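Local atomic coordinates of EGF family domain-containing protein (Toxoplasma gondii, PDB entry 4Z80), a protein that binds a peptide of the rhoptry neck protein RON2L1 and, as a divergent AMA of an AMA-RON2 pair, probably takes part in host-cell invasion at the moving junction. Residues G99-T105 and Y316-K322; Y57-M63 and H295-R300; S37-G41 and P338-T342; K32-K36 and R46-R50. The contacts are given in a common frame with arbitrary orientation. Residue numbers count along the deposited sequence, not the author numbering.

How the contacts relate
Contacts 1 and 2 lie side by side, centres about 12 Å apart, and contacts 3 and 4 form a second pair, centres about 13 Å apart; the centres of contacts 1 and 3 are about 29 Å apart, on opposite sides of the chain's centre. Contact 4 closes first along the chain. Contacts 1 and 2 interlock and are nested inside the long loop that contact 3 closes. Residues 295-300 pack on strand 318-321, while Lys100 reaches Gln297. Contacts 3 and 4 share the three-stranded sheet 27-30, 43-51, 36-40, with Trp47 and Pro338 in touch. Arg50, hydrogen-bonded to the Glu62 carbonyl O, links the pairs. The early chain is thus tied repeatedly to the region with AMA1 family sequence.

Contact 1. Residues G99-T105 and Y316-K322; sequences GKVIAFT and YCVRPMK
Strands 101-104 and 318-321 form a two-stranded antiparallel sheet, short axes 4.5 Å apart at closest and 137° between directions. In the buried interior it joins parts of the chain 211 residues apart, the later one within the AMA1 (PAN clan) sequence range. Val101-Met321 and Ala103-Arg319 are hydrogen-bonded pairs: Val101 N to Met321 O 3.0 Å, Met321 N to Val101 O 2.8 Å, Ala103 N to Arg319 O 2.9 Å and Arg319 N to Ala103 O 3.0 Å. Ile102-Pro320 and Phe104-Val318 are non-hydrogen-bonded pairs, so proline costs no cross-strand bond. Thr105 N to Cys317 O, 3.2 Å, extends the pairing; Cys317 is disulfide-bonded to Cys304. On one face, Phe104 (chi1 m) receives Val318 CG1 over its ring, a CH-pi contact 4.0 Å from the centroid; the Tyr316 ring (chi1 m) lies oblique to it. Ile102 (m, m) brings CG2 to 3.8 Å from Val318 CB. On the other face, Met321 (m, t, p) curls SD to 3.4 Å from Ala103 CB, beside Arg319 (p, t, p). Lys100, all t, hydrogen-bonds through NZ to Gln297 OE1 and Tyr57 O. Val101 and Ile102 pack on strand 329-332, Lys100 and Pro320 on helix 378-387.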
loop_
_atom_site.group_PDB
_atom_site.type_symbol
_atom_site.label_atom_id
_atom_site.label_comp_id
_atom_site.label_asym_id
_atom_site.label_seq_id
_atom_site.Cartn_x
_atom_site.Cartn_y
_atom_site.Cartn_z
ATOM N N GLY A 99 -3.280 -3.932 -9.704
ATOM C CA GLY A 99 -3.201 -5.375 -9.799
ATOM C C GLY A 99 -2.202 -5.990 -8.837
ATOM O O GLY A 99 -2.225 -7.198 -8.620
ATOM N N LYS A 100 -1.331 -5.171 -8.252
ATOM C CA LYS A 100 -0.249 -5.679 -7.407
ATOM C C LYS A 100 -0.741 -6.151 -6.043
ATOM O O LYS A 100 -1.271 -5.370 -5.255
ATOM C CB LYS A 100 0.826 -4.604 -7.230
ATOM C CG LYS A 100 1.950 -4.952 -6.244
ATOM C CD LYS A 100 3.041 -3.884 -6.278
ATOM C CE LYS A 100 4.076 -4.046 -5.175
ATOM N NZ LYS A 100 5.185 -3.064 -5.326
ATOM N N VAL A 101 -0.522 -7.435 -5.772
ATOM C CA VAL A 101 -0.874 -8.067 -4.506
ATOM C C VAL A 101 0.371 -8.748 -3.936
ATOM O O VAL A 101 1.153 -9.333 -4.694
ATOM C CB VAL A 101 -2.005 -9.105 -4.706
ATOM C CG1 VAL A 101 -2.268 -9.908 -3.437
ATOM C CG2 VAL A 101 -3.278 -8.408 -5.182
ATOM N N ILE A 102 0.550 -8.678 -2.624
ATOM C CA ILE A 102 1.624 -9.413 -1.969
ATOM C C ILE A 102 1.162 -10.836 -1.703
ATOM O O ILE A 102 0.354 -11.084 -0.810
ATOM C CB ILE A 102 2.064 -8.741 -0.662
ATOM C CG1 ILE A 102 2.406 -7.266 -0.902
ATOM C CG2 ILE A 102 3.256 -9.485 -0.076
ATOM C CD1 ILE A 102 3.392 -7.003 -2.051
ATOM N N ALA A 103 1.676 -11.760 -2.509
ATOM C CA ALA A 103 1.300 -13.164 -2.463
ATOM C C ALA A 103 2.200 -13.942 -1.525
ATOM O O ALA A 103 3.412 -13.716 -1.486
ATOM C CB ALA A 103 1.373 -13.768 -3.859
ATOM N N PHE A 104 1.607 -14.856 -0.773
ATOM C CA PHE A 104 2.363 -15.814 0.025
ATOM C C PHE A 104 2.660 -16.999 -0.877
ATOM O O PHE A 104 1.758 -17.519 -1.523
ATOM C CB PHE A 104 1.585 -16.248 1.258
ATOM C CG PHE A 104 1.631 -15.253 2.385
ATOM C CD1 PHE A 104 1.168 -13.958 2.215
ATOM C CD2 PHE A 104 2.131 -15.617 3.627
ATOM C CE1 PHE A 104 1.223 -13.045 3.266
ATOM C CE2 PHE A 104 2.171 -14.707 4.678
ATOM C CZ PHE A 104 1.721 -13.431 4.489
ATOM N N THR A 105 3.926 -17.399 -0.946
ATOM C CA THR A 105 4.361 -18.430 -1.881
ATOM C C THR A 105 5.356 -19.398 -1.249
ATOM O O THR A 105 5.824 -19.202 -0.128
ATOM C CB THR A 105 5.033 -17.798 -3.134
ATOM O OG1 THR A 105 6.307 -17.253 -2.770
ATOM C CG2 THR A 105 4.183 -16.683 -3.719
ATOM N N TYR A 316 7.668 -14.716 6.344
ATOM C CA TYR A 316 7.152 -15.545 5.273
ATOM C C TYR A 316 7.717 -15.222 3.895
ATOM O O TYR A 316 8.037 -14.070 3.580
ATOM C CB TYR A 316 5.626 -15.431 5.225
ATOM C CG TYR A 316 4.947 -16.329 6.226
ATOM C CD1 TYR A 316 4.869 -17.694 5.995
ATOM C CD2 TYR A 316 4.408 -15.829 7.407
ATOM C CE1 TYR A 316 4.275 -18.538 6.904
ATOM C CE2 TYR A 316 3.795 -16.672 8.320
ATOM C CZ TYR A 316 3.732 -18.022 8.059
ATOM O OH TYR A 316 3.133 -18.897 8.945
ATOM N N CYS A 317 7.844 -16.270 3.086
ATOM C CA CYS A 317 8.158 -16.131 1.669
ATOM C C CYS A 317 7.017 -15.382 1.005
ATOM O O CYS A 317 5.885 -15.853 1.032
ATOM C CB CYS A 317 8.323 -17.494 1.007
ATOM S SG CYS A 317 9.511 -18.633 1.781
ATOM N N VAL A 318 7.302 -14.226 0.419
ATOM C CA VAL A 318 6.271 -13.463 -0.273
ATOM C C VAL A 318 6.854 -12.847 -1.530
ATOM O O VAL A 318 8.063 -12.660 -1.631
ATOM C CB VAL A 318 5.664 -12.325 0.610
ATOM C CG1 VAL A 318 5.019 -12.883 1.862
ATOM C CG2 VAL A 318 6.711 -11.278 0.975
ATOM N N ARG A 319 5.997 -12.522 -2.486
ATOM C CA ARG A 319 6.440 -11.725 -3.627
ATOM C C ARG A 319 5.242 -11.044 -4.252
ATOM O O ARG A 319 4.117 -11.510 -4.083
ATOM C CB ARG A 319 7.174 -12.585 -4.664
ATOM C CG ARG A 319 6.301 -13.593 -5.409
ATOM C CD ARG A 319 7.153 -14.541 -6.267
ATOM N NE ARG A 319 8.104 -15.256 -5.430
ATOM C CZ ARG A 319 9.096 -16.023 -5.868
ATOM N NH1 ARG A 319 9.312 -16.199 -7.167
ATOM N NH2 ARG A 319 9.887 -16.604 -4.977
ATOM N N PRO A 320 5.471 -9.935 -4.971
ATOM C CA PRO A 320 4.337 -9.299 -5.635
ATOM C C PRO A 320 3.856 -10.119 -6.815
ATOM O O PRO A 320 4.664 -10.728 -7.521
ATOM C CB PRO A 320 4.901 -7.952 -6.103
ATOM C CG PRO A 320 6.239 -7.815 -5.441
ATOM C CD PRO A 320 6.721 -9.201 -5.216
ATOM N N MET A 321 2.544 -10.131 -7.022
ATOM C CA MET A 321 1.947 -10.826 -8.150
ATOM C C MET A 321 0.804 -10.018 -8.721
ATOM O O MET A 321 0.098 -9.323 -7.989
ATOM C CB MET A 321 1.415 -12.210 -7.755
ATOM C CG MET A 321 2.465 -13.254 -7.456
ATOM S SD MET A 321 1.707 -14.849 -7.064
ATOM C CE MET A 321 0.952 -15.285 -8.619
ATOM N N LYS A 322 0.630 -10.116 -10.032
ATOM C CA LYS A 322 -0.572 -9.636 -10.704
ATOM C C LYS A 322 -1.201 -10.774 -11.475
ATOM O O LYS A 322 -0.498 -11.555 -12.108
ATOM C CB LYS A 322 -0.260 -8.502 -11.672
ATOM C CG LYS A 322 0.356 -7.287 -11.030
ATOM C CD LYS A 322 0.472 -6.111 -11.989
ATOM C CE LYS A 322 1.078 -4.927 -11.304
ATOM N NZ LYS A 322 1.155 -3.744 -12.203
HETATM O O HOH W 1 4.701 -18.130 2.223
HETATM O O HOH W 2 8.661 -15.495 -2.497
#

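Contact 2. Residues Y57-M63 and H295-R300; sequences YVGYSEM and HTQDFR
Gln297 and Tyr60 bury the most surface here, where the irregular segment 295-300 meets the run leading into strand 60-62, end-to-end directions 128° apart. The Gln297 side chain (chi1 m, chi2 147°, chi3 72°) presents its amide to the backbone of Gly59 as a further strand would: Gly59 N donates to Gln297 OE1 at 2.9 Å and Gln297 NE2 to Gly59 O at 2.8 Å. OE1 of Gln297 also accepts from Lys100 NZ, and NE2 of Gln297 bonds His295 O, 3.2 Å. Tyr60 (chi1 m, chi2 -50°) sends OH back to accept a bond from Gln297 N, 3.0 Å; water 4 bridges Tyr60 OH, 2.6 Å, and Asp298 O, 2.7 Å. Asp298 (chi1 t) packs CB 3.8 Å from Val58 CG2 and holds Arg300 in a salt bridge. The contact packs the loop after strand 289-291 in the buried interior: Tyr60 lies on Thr81 of helix 80-84, Tyr57 meets Phe386 of helix 378-387 edge-to-face, and Val58 and Asp298 touch Pro320 of strand 318-321.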
loop_
_atom_site.group_PDB
_atom_site.type_symbol
_atom_site.label_atom_id
_atom_site.label_comp_id
_atom_site.label_asym_id
_atom_site.label_seq_id
_atom_site.Cartn_x
_atom_site.Cartn_y
_atom_site.Cartn_z
ATOM N N TYR A 57 8.176 -3.142 -9.297
ATOM C CA TYR A 57 7.896 -4.471 -8.785
ATOM C C TYR A 57 8.023 -4.458 -7.266
ATOM O O TYR A 57 7.136 -4.907 -6.543
ATOM C CB TYR A 57 8.858 -5.483 -9.420
ATOM C CG TYR A 57 8.549 -6.936 -9.154
ATOM C CD1 TYR A 57 7.390 -7.530 -9.656
ATOM C CD2 TYR A 57 9.430 -7.734 -8.441
ATOM C CE1 TYR A 57 7.113 -8.874 -9.428
ATOM C CE2 TYR A 57 9.160 -9.075 -8.219
ATOM C CZ TYR A 57 8.013 -9.639 -8.720
ATOM O OH TYR A 57 7.758 -10.976 -8.485
ATOM N N VAL A 58 9.159 -3.944 -6.807
ATOM C CA VAL A 58 9.455 -3.749 -5.397
ATOM C C VAL A 58 10.012 -2.336 -5.232
ATOM O O VAL A 58 11.028 -2.004 -5.850
ATOM C CB VAL A 58 10.482 -4.783 -4.894
ATOM C CG1 VAL A 58 10.953 -4.435 -3.484
ATOM C CG2 VAL A 58 9.878 -6.162 -4.936
ATOM N N GLY A 59 9.346 -1.508 -4.424
ATOM C CA GLY A 59 9.748 -0.125 -4.234
ATOM C C GLY A 59 10.067 0.182 -2.791
ATOM O O GLY A 59 9.246 -0.059 -1.913
ATOM N N TYR A 60 11.268 0.709 -2.558
ATOM C CA TYR A 60 11.747 1.046 -1.222
ATOM C C TYR A 60 12.458 2.387 -1.217
ATOM O O TYR A 60 13.145 2.747 -2.179
ATOM C CB TYR A 60 12.753 0.008 -0.693
ATOM C CG TYR A 60 12.241 -1.390 -0.480
ATOM C CD1 TYR A 60 11.077 -1.636 0.227
ATOM C CD2 TYR A 60 12.940 -2.472 -0.978
ATOM C CE1 TYR A 60 10.611 -2.926 0.416
ATOM C CE2 TYR A 60 12.490 -3.770 -0.791
ATOM C CZ TYR A 60 11.325 -3.995 -0.099
ATOM O OH TYR A 60 10.869 -5.280 0.084
ATOM N N SER A 61 12.342 3.091 -0.098
ATOM C CA SER A 61 13.270 4.166 0.215
ATOM C C SER A 61 13.531 4.160 1.712
ATOM O O SER A 61 12.822 3.507 2.475
ATOM C CB SER A 61 12.729 5.517 -0.232
ATOM O OG SER A 61 11.605 5.883 0.542
ATOM N N GLU A 62 14.563 4.874 2.137
ATOM C CA GLU A 62 14.897 4.911 3.547
ATOM C C GLU A 62 13.759 5.474 4.381
ATOM O O GLU A 62 13.177 6.504 4.047
ATOM C CB GLU A 62 16.155 5.744 3.771
ATOM C CG GLU A 62 17.444 5.044 3.337
ATOM C CD GLU A 62 17.644 4.988 1.832
ATOM O OE1 GLU A 62 16.937 5.704 1.087
ATOM O OE2 GLU A 62 18.522 4.212 1.395
ATOM N N MET A 63 13.448 4.781 5.467
ATOM C CA MET A 63 12.451 5.261 6.397
ATOM C C MET A 63 12.730 6.723 6.735
ATOM O O MET A 63 13.848 7.097 7.098
ATOM C CB MET A 63 12.433 4.404 7.662
ATOM C CG MET A 63 11.493 4.922 8.758
ATOM S SD MET A 63 9.761 5.064 8.264
ATOM C CE MET A 63 9.264 3.337 8.245
ATOM N N HIS A 295 6.366 -3.317 5.233
ATOM C CA HIS A 295 6.866 -2.655 4.031
ATOM C C HIS A 295 7.443 -3.638 3.018
ATOM O O HIS A 295 7.517 -3.334 1.828
ATOM C CB HIS A 295 7.937 -1.634 4.385
ATOM C CG HIS A 295 7.442 -0.517 5.243
ATOM N ND1 HIS A 295 6.731 0.550 4.740
ATOM C CD2 HIS A 295 7.553 -0.306 6.575
ATOM C CE1 HIS A 295 6.429 1.376 5.729
ATOM N NE2 HIS A 295 6.919 0.880 6.851
ATOM N N THR A 296 7.849 -4.807 3.501
ATOM C CA THR A 296 8.440 -5.835 2.647
ATOM C C THR A 296 7.497 -6.175 1.501
ATOM O O THR A 296 6.302 -6.374 1.711
ATOM C CB THR A 296 8.746 -7.118 3.467
ATOM O OG1 THR A 296 9.713 -6.830 4.486
ATOM C CG2 THR A 296 9.304 -8.209 2.578
ATOM N N GLN A 297 8.037 -6.253 0.288
ATOM C CA GLN A 297 7.250 -6.674 -0.869
ATOM C C GLN A 297 7.717 -8.001 -1.477
ATOM O O GLN A 297 6.957 -8.663 -2.169
ATOM C CB GLN A 297 7.277 -5.568 -1.920
ATOM C CG GLN A 297 6.447 -4.352 -1.516
ATOM C CD GLN A 297 7.040 -3.062 -2.034
ATOM O OE1 GLN A 297 6.985 -2.781 -3.229
ATOM N NE2 GLN A 297 7.653 -2.293 -1.144
ATOM N N ASP A 298 8.958 -8.394 -1.193
ATOM C CA ASP A 298 9.523 -9.645 -1.710
ATOM C C ASP A 298 10.483 -10.211 -0.676
ATOM O O ASP A 298 11.343 -9.492 -0.177
ATOM C CB ASP A 298 10.248 -9.400 -3.042
ATOM C CG ASP A 298 10.577 -10.685 -3.791
ATOM O OD1 ASP A 298 11.519 -11.395 -3.390
ATOM O OD2 ASP A 298 9.913 -10.963 -4.814
ATOM N N PHE A 299 10.344 -11.493 -0.363
ATOM C CA PHE A 299 11.270 -12.175 0.538
ATOM C C PHE A 299 11.325 -13.622 0.092
ATOM O O PHE A 299 10.297 -14.288 0.004
ATOM C CB PHE A 299 10.827 -12.059 2.000
ATOM C CG PHE A 299 11.838 -12.590 2.994
ATOM C CD1 PHE A 299 13.153 -12.161 2.954
ATOM C CD2 PHE A 299 11.467 -13.490 3.979
ATOM C CE1 PHE A 299 14.082 -12.631 3.865
ATOM C CE2 PHE A 299 12.394 -13.964 4.894
ATOM C CZ PHE A 299 13.705 -13.534 4.833
ATOM N N ARG A 300 12.518 -14.100 -0.247
ATOM C CA ARG A 300 12.657 -15.437 -0.813
ATOM C C ARG A 300 13.991 -16.069 -0.414
ATOM O O ARG A 300 14.466 -16.993 -1.075
ATOM C CB ARG A 300 12.525 -15.391 -2.337
ATOM C CG ARG A 300 13.590 -14.562 -3.030
ATOM C CD ARG A 300 13.420 -14.581 -4.544
ATOM N NE ARG A 300 12.303 -13.763 -5.004
ATOM C CZ ARG A 300 11.854 -13.751 -6.254
ATOM N NH1 ARG A 300 12.421 -14.526 -7.171
ATOM N NH2 ARG A 300 10.834 -12.966 -6.581
HETATM O O HOH W 3 9.638 -12.766 -9.338
HETATM O O HOH W 4 12.233 -7.103 -1.129
#

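Contact 3. Residues S37-G41 and P338-T342; sequences SHTRG and PDHET
Strand 36-40 runs extended past the start of helix 340-343, and its alternation turns His38 and Arg40 toward 338-342 while Ser37 and Thr39 point away. His38 (chi1 t) lies 6.5 Å from Asp339, CA to CA. Its ring takes Asp339 CB over one face, a CH-pi contact 3.6 Å from the centroid and 4° off the normal, and His38 CB is 4.1 Å from Pro338 CG. Arg40 (chi1 to chi3 all t, chi4 91°) stretches beside Pro338 until its guanidinium edge reaches the helix start. There NH1 of Arg40 donates to Pro338 O at 2.6 Å and to Glu341 OE1 at 3.0 Å, and NH2 of Arg40 makes a salt bridge to Glu341 OE2, 2.9 Å. At Gly41 phi is 69°, and the strand ends. The contact joins an outermost strand of the three-stranded sheet to a helix within the AMA1 family sequence. With Glu254 of helix 252-262 also bridging NH2, the Arg40 charge is shared between two carboxylates and a backbone carbonyl, tying three parts of the chain together.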
loop_
_atom_site.group_PDB
_atom_site.type_symbol
_atom_site.label_atom_id
_atom_site.label_comp_id
_atom_site.label_asym_id
_atom_site.label_seq_id
_atom_site.Cartn_x
_atom_site.Cartn_y
_atom_site.Cartn_z
ATOM N N SER A 37 4.067 20.853 -5.752
ATOM C CA SER A 37 2.723 21.101 -5.254
ATOM C C SER A 37 1.642 20.738 -6.248
ATOM O O SER A 37 1.870 20.681 -7.456
ATOM C CB SER A 37 2.565 22.567 -4.853
ATOM O OG SER A 37 2.678 23.425 -5.969
ATOM N N HIS A 38 0.460 20.475 -5.712
ATOM C CA HIS A 38 -0.700 20.182 -6.523
ATOM C C HIS A 38 -1.956 20.436 -5.731
ATOM O O HIS A 38 -2.054 20.026 -4.578
ATOM C CB HIS A 38 -0.690 18.736 -6.991
ATOM C CG HIS A 38 -1.884 18.365 -7.812
ATOM N ND1 HIS A 38 -2.047 18.788 -9.113
ATOM C CD2 HIS A 38 -2.964 17.604 -7.524
ATOM C CE1 HIS A 38 -3.178 18.303 -9.591
ATOM N NE2 HIS A 38 -3.754 17.581 -8.646
ATOM N N THR A 39 -2.923 21.100 -6.352
ATOM C CA THR A 39 -4.197 21.323 -5.701
ATOM C C THR A 39 -5.199 20.296 -6.211
ATOM O O THR A 39 -5.497 20.234 -7.403
ATOM C CB THR A 39 -4.696 22.753 -5.929
ATOM O OG1 THR A 39 -3.711 23.666 -5.429
ATOM C CG2 THR A 39 -6.013 22.986 -5.195
ATOM N N ARG A 40 -5.676 19.466 -5.290
ATOM C CA ARG A 40 -6.648 18.425 -5.587
ATOM C C ARG A 40 -7.893 18.737 -4.780
ATOM O O ARG A 40 -7.884 18.658 -3.549
ATOM C CB ARG A 40 -6.082 17.039 -5.246
ATOM C CG ARG A 40 -7.023 15.865 -5.481
ATOM C CD ARG A 40 -6.489 14.605 -4.799
ATOM N NE ARG A 40 -7.286 13.419 -5.110
ATOM C CZ ARG A 40 -7.050 12.591 -6.125
ATOM N NH1 ARG A 40 -6.031 12.804 -6.945
ATOM N NH2 ARG A 40 -7.837 11.540 -6.323
ATOM N N GLY A 41 -8.958 19.121 -5.475
ATOM C CA GLY A 41 -10.147 19.620 -4.814
ATOM C C GLY A 41 -9.872 20.974 -4.181
ATOM O O GLY A 41 -9.536 21.935 -4.874
ATOM N N PRO A 338 -0.682 13.238 -5.356
ATOM C CA PRO A 338 -2.093 13.622 -5.463
ATOM C C PRO A 338 -2.516 13.926 -6.894
ATOM O O PRO A 338 -3.717 14.004 -7.179
ATOM C CB PRO A 338 -2.175 14.874 -4.578
ATOM C CG PRO A 338 -0.819 15.433 -4.583
ATOM C CD PRO A 338 0.113 14.251 -4.646
ATOM N N ASP A 339 -1.536 14.082 -7.778
ATOM C CA ASP A 339 -1.784 14.316 -9.197
ATOM C C ASP A 339 -1.627 13.013 -9.996
ATOM O O ASP A 339 -1.340 13.044 -11.184
ATOM C CB ASP A 339 -0.830 15.394 -9.742
ATOM C CG ASP A 339 0.629 15.109 -9.418
ATOM O OD1 ASP A 339 0.909 14.068 -8.784
ATOM O OD2 ASP A 339 1.495 15.917 -9.803
ATOM N N HIS A 340 -1.838 11.868 -9.352
ATOM C CA HIS A 340 -1.512 10.597 -9.995
ATOM C C HIS A 340 -2.346 10.324 -11.247
ATOM O O HIS A 340 -1.882 9.656 -12.163
ATOM C CB HIS A 340 -1.643 9.430 -8.993
ATOM C CG HIS A 340 -3.048 9.133 -8.569
ATOM N ND1 HIS A 340 -3.845 8.210 -9.213
ATOM C CD2 HIS A 340 -3.802 9.646 -7.568
ATOM C CE1 HIS A 340 -5.026 8.161 -8.621
ATOM N NE2 HIS A 340 -5.027 9.023 -7.621
ATOM N N GLU A 341 -3.567 10.842 -11.320
ATOM C CA GLU A 341 -4.377 10.609 -12.513
ATOM C C GLU A 341 -3.738 11.163 -13.779
ATOM O O GLU A 341 -3.953 10.619 -14.865
ATOM C CB GLU A 341 -5.766 11.214 -12.349
ATOM C CG GLU A 341 -6.588 10.519 -11.288
ATOM C CD GLU A 341 -6.402 11.117 -9.912
ATOM O OE1 GLU A 341 -5.437 11.894 -9.705
ATOM O OE2 GLU A 341 -7.239 10.814 -9.033
ATOM N N THR A 342 -2.947 12.225 -13.650
ATOM C CA THR A 342 -2.324 12.846 -14.815
ATOM C C THR A 342 -0.830 12.567 -14.893
ATOM O O THR A 342 -0.191 12.932 -15.872
ATOM C CB THR A 342 -2.534 14.383 -14.834
ATOM O OG1 THR A 342 -2.014 14.969 -13.634
ATOM C CG2 THR A 342 -4.010 14.713 -14.965
#

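Contact 4. Residues K32-K36 and R46-R50; sequences KDGTK and RWTER
Trp47 (chi1 p, chi2 91°) lays its indole beneath Lys36, whose CB sits over the five-membered ring, 3.4 Å from its centroid, in a CH-pi contact. The two belong to a three-stranded antiparallel sheet, in which strand 36-40 and strand 43-51 form a beta hairpin. Lys36-Trp47 is a hydrogen-bonded pair, CA to CA 5.2 Å, with Lys36 N to Trp47 O and Trp47 N to Lys36 O both 3.0 Å. Before it, residues 32-35 are irregular and cross from strand 27-30 over strand 43-51. Gly34 comes within 4.4 Å of Trp47, CA to CA; an ideal CB would lie 2.3 Å from Trp47 O, so the closeness calls for glycine. Arg46 (chi1 to chi3 all m) folds over this crossing, with a weak hydrogen bond from Arg46 NE to Lys32 O, 3.5 Å. Trp47 also touches Leu28 and Trp30 of strand 27-30, and Pro338. Just before the Lys36 pair, water 5 joins the segments, accepting from Thr35 N at 2.8 Å and lying 2.6 Å from Thr48 OG1.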
loop_
_atom_site.group_PDB
_atom_site.type_symbol
_atom_site.label_atom_id
_atom_site.label_comp_id
_atom_site.label_asym_id
_atom_site.label_seq_id
_atom_site.Cartn_x
_atom_site.Cartn_y
_atom_site.Cartn_z
ATOM N N LYS A 32 5.608 21.025 4.121
ATOM C CA LYS A 32 4.944 22.257 3.699
ATOM C C LYS A 32 5.914 23.218 3.001
ATOM O O LYS A 32 5.479 24.170 2.359
ATOM C CB LYS A 32 4.263 22.943 4.889
ATOM C CG LYS A 32 5.178 23.387 6.005
ATOM C CD LYS A 32 4.362 23.981 7.144
ATOM C CE LYS A 32 5.210 24.212 8.376
ATOM N NZ LYS A 32 6.389 25.071 8.085
ATOM N N ASP A 33 7.215 22.952 3.099
ATOM C CA ASP A 33 8.227 23.745 2.395
ATOM C C ASP A 33 8.764 23.031 1.152
ATOM O O ASP A 33 9.713 23.497 0.519
ATOM C CB ASP A 33 9.389 24.081 3.331
ATOM C CG ASP A 33 8.988 25.029 4.447
ATOM O OD1 ASP A 33 8.068 25.848 4.239
ATOM O OD2 ASP A 33 9.596 24.954 5.534
ATOM N N GLY A 34 8.164 21.899 0.801
ATOM C CA GLY A 34 8.562 21.190 -0.402
ATOM C C GLY A 34 8.296 22.029 -1.640
ATOM O O GLY A 34 7.355 22.816 -1.666
ATOM N N THR A 35 9.114 21.855 -2.672
ATOM C CA THR A 35 8.996 22.674 -3.878
ATOM C C THR A 35 7.946 22.152 -4.861
ATOM O O THR A 35 7.567 22.855 -5.796
ATOM C CB THR A 35 10.346 22.775 -4.602
ATOM O OG1 THR A 35 10.789 21.466 -4.979
ATOM C CG2 THR A 35 11.391 23.430 -3.691
ATOM N N LYS A 36 7.468 20.929 -4.645
ATOM C CA LYS A 36 6.433 20.341 -5.491
ATOM C C LYS A 36 5.055 20.597 -4.900
ATOM O O LYS A 36 4.884 20.551 -3.685
ATOM C CB LYS A 36 6.648 18.833 -5.649
ATOM C CG LYS A 36 8.045 18.441 -6.092
ATOM C CD LYS A 36 8.396 19.021 -7.450
ATOM C CE LYS A 36 9.810 18.640 -7.843
ATOM N NZ LYS A 36 10.201 19.196 -9.160
ATOM N N ARG A 46 1.796 19.685 -0.619
ATOM C CA ARG A 46 3.183 20.084 -0.817
ATOM C C ARG A 46 4.122 18.929 -0.501
ATOM O O ARG A 46 3.967 18.264 0.519
ATOM C CB ARG A 46 3.524 21.282 0.069
ATOM C CG ARG A 46 2.600 22.473 -0.122
ATOM C CD ARG A 46 3.068 23.318 -1.271
ATOM N NE ARG A 46 4.180 24.173 -0.866
ATOM C CZ ARG A 46 5.132 24.620 -1.680
ATOM N NH1 ARG A 46 6.099 25.392 -1.199
ATOM N NH2 ARG A 46 5.137 24.286 -2.965
ATOM N N TRP A 47 5.106 18.704 -1.359
ATOM C CA TRP A 47 6.053 17.627 -1.115
ATOM C C TRP A 47 7.435 17.877 -1.702
ATOM O O TRP A 47 7.652 18.789 -2.506
ATOM C CB TRP A 47 5.482 16.305 -1.651
ATOM C CG TRP A 47 5.364 16.165 -3.162
ATOM C CD1 TRP A 47 6.306 15.656 -4.022
ATOM C CD2 TRP A 47 4.231 16.504 -3.975
ATOM N NE1 TRP A 47 5.823 15.657 -5.310
ATOM C CE2 TRP A 47 4.554 16.172 -5.307
ATOM C CE3 TRP A 47 2.970 17.046 -3.704
ATOM C CZ2 TRP A 47 3.671 16.380 -6.363
ATOM C CZ3 TRP A 47 2.090 17.249 -4.759
ATOM C CH2 TRP A 47 2.447 16.918 -6.072
ATOM N N THR A 48 8.377 17.063 -1.238
ATOM C CA THR A 48 9.726 17.011 -1.771
ATOM C C THR A 48 9.927 15.687 -2.482
ATOM O O THR A 48 9.547 14.637 -1.974
ATOM C CB THR A 48 10.780 17.160 -0.653
ATOM O OG1 THR A 48 10.784 18.510 -0.176
ATOM C CG2 THR A 48 12.179 16.796 -1.153
ATOM N N GLU A 49 10.547 15.743 -3.649
ATOM C CA GLU A 49 10.901 14.546 -4.391
ATOM C C GLU A 49 12.354 14.199 -4.091
ATOM O O GLU A 49 13.261 14.933 -4.474
ATOM C CB GLU A 49 10.678 14.780 -5.878
ATOM C CG GLU A 49 11.055 13.648 -6.776
ATOM C CD GLU A 49 10.839 13.998 -8.236
ATOM O OE1 GLU A 49 9.731 14.497 -8.569
ATOM O OE2 GLU A 49 11.782 13.790 -9.041
ATOM N N ARG A 50 12.566 13.089 -3.391
ATOM C CA ARG A 50 13.907 12.686 -2.964
ATOM C C ARG A 50 14.675 12.019 -4.096
ATOM O O ARG A 50 15.881 12.226 -4.257
ATOM C CB ARG A 50 13.824 11.741 -1.762
ATOM C CG ARG A 50 13.160 12.378 -0.565
ATOM C CD ARG A 50 13.595 11.735 0.744
ATOM N NE ARG A 50 13.228 10.320 0.826
ATOM C CZ ARG A 50 13.472 9.553 1.882
ATOM N NH1 ARG A 50 13.113 8.274 1.869
ATOM N NH2 ARG A 50 14.072 10.070 2.947
HETATM O O HOH W 5 11.279 20.138 -2.170
#